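Local coordinates for protein endoglucanase (Ruminococcus champanellensis, PDB 6WQV) that probably cleaves beta-glucan chains such as cellulose as a broad-specificity endoglucanase of glycoside hydrolase family 5, and binds cellotriose, at residues A214-S218 with S219-N223. Residues are numbered along the deposited sequence; the frame is centred on the assembly and turned at random.
Sequences AASCS and STTVN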
# COMPACT_ATOMS: atom_id res chain seq x y z
N ALA A 214 6.88 3.15 9.38
CA ALA A 214 5.92 4.10 8.81
C ALA A 214 5.97 4.16 7.28
O ALA A 214 5.46 5.13 6.68
CB ALA A 214 6.05 5.50 9.41
N ALA A 215 6.52 3.14 6.64
CA ALA A 215 6.77 3.15 5.19
C ALA A 215 7.51 4.41 4.77
O ALA A 215 7.30 4.94 3.67
CB ALA A 215 5.49 2.96 4.39
N SER A 216 8.39 4.90 5.64
CA SER A 216 9.12 6.13 5.40
C SER A 216 10.55 5.81 4.98
O SER A 216 11.17 4.87 5.49
CB SER A 216 9.16 6.99 6.66
OG SER A 216 10.02 8.12 6.50
N CYS A 217 11.07 6.62 4.07
CA CYS A 217 12.47 6.58 3.68
C CYS A 217 13.16 7.78 4.30
O CYS A 217 12.91 8.93 3.89
CB CYS A 217 12.61 6.59 2.16
SG CYS A 217 14.33 6.46 1.62
N SER A 218 14.00 7.52 5.29
CA SER A 218 14.89 8.50 5.88
C SER A 218 16.12 7.72 6.33
O SER A 218 16.10 6.49 6.41
CB SER A 218 14.26 9.19 7.09
OG SER A 218 14.12 8.27 8.16
N SER A 219 17.20 8.45 6.64
CA SER A 219 18.41 7.79 7.14
C SER A 219 18.09 6.92 8.35
O SER A 219 18.58 5.79 8.46
CB SER A 219 19.45 8.85 7.51
OG SER A 219 19.75 9.65 6.38
N THR A 220 17.25 7.43 9.25
CA THR A 220 16.95 6.72 10.48
C THR A 220 16.24 5.40 10.20
O THR A 220 16.61 4.35 10.75
CB THR A 220 16.10 7.61 11.37
OG1 THR A 220 16.83 8.80 11.70
CG2 THR A 220 15.71 6.88 12.64
N THR A 221 15.23 5.42 9.33
CA THR A 221 14.45 4.21 9.10
C THR A 221 15.17 3.24 8.17
O THR A 221 14.97 2.02 8.28
CB THR A 221 13.08 4.54 8.51
OG1 THR A 221 13.26 5.17 7.23
CG2 THR A 221 12.30 5.47 9.42
N VAL A 222 15.99 3.75 7.25
CA VAL A 222 16.72 2.87 6.34
C VAL A 222 17.87 2.17 7.06
O VAL A 222 18.08 0.96 6.90
CB VAL A 222 17.22 3.67 5.12
CG1 VAL A 222 18.19 2.85 4.28
CG2 VAL A 222 16.05 4.12 4.27
N ASN A 223 18.64 2.92 7.86
CA ASN A 223 19.82 2.34 8.49
C ASN A 223 19.46 1.20 9.43
O ASN A 223 20.24 0.26 9.58
CB ASN A 223 20.61 3.43 9.22
CG ASN A 223 21.36 4.34 8.25
OD1 ASN A 223 21.59 3.97 7.10
ND2 ASN A 223 21.74 5.52 8.72
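A capping box, Ser218 with Thr221, starts the short helix 219-223 in the loop that follows strand 208-211 of the TIM barrel. Ser218 is the N-cap: its OG accepts from Thr221 N at 3.3 Å, a nearly straight bond with an N-H...O angle of 166°. Thr221 answers through OG1, which accepts from Ser218 N at 3.1 Å. Thr221 OG1 sits between its own backbone N and carbonyl carbon (chi1 63°), which turns it back over the preceding loop, where it also donates to Ser216 O at 2.7 Å. The donor approaches from above the carbonyl plane, 52° out of it, and the same oxygen is also hydrogen-bonded to Thr212 OG1. The first helical turn then closes with Val222 N giving its hydrogen to Ser218 O at 2.9 Å. Cys217 SG lies 3.9 Å from Val222 CG2, and both side chains rest on helix 263-278. Earlier in the loop, Ala214 and Ala215 run past Gln164 and His241 of the glycan pocket. Replacing Thr221 with a valine would probably leave Ser218 N without this acceptor and Ser216 O with one donor fewer, so that the half of the capping box made by the hydroxyl is lost. One buried hydroxyl, donor and acceptor at once, thus ties the loop to the first turn.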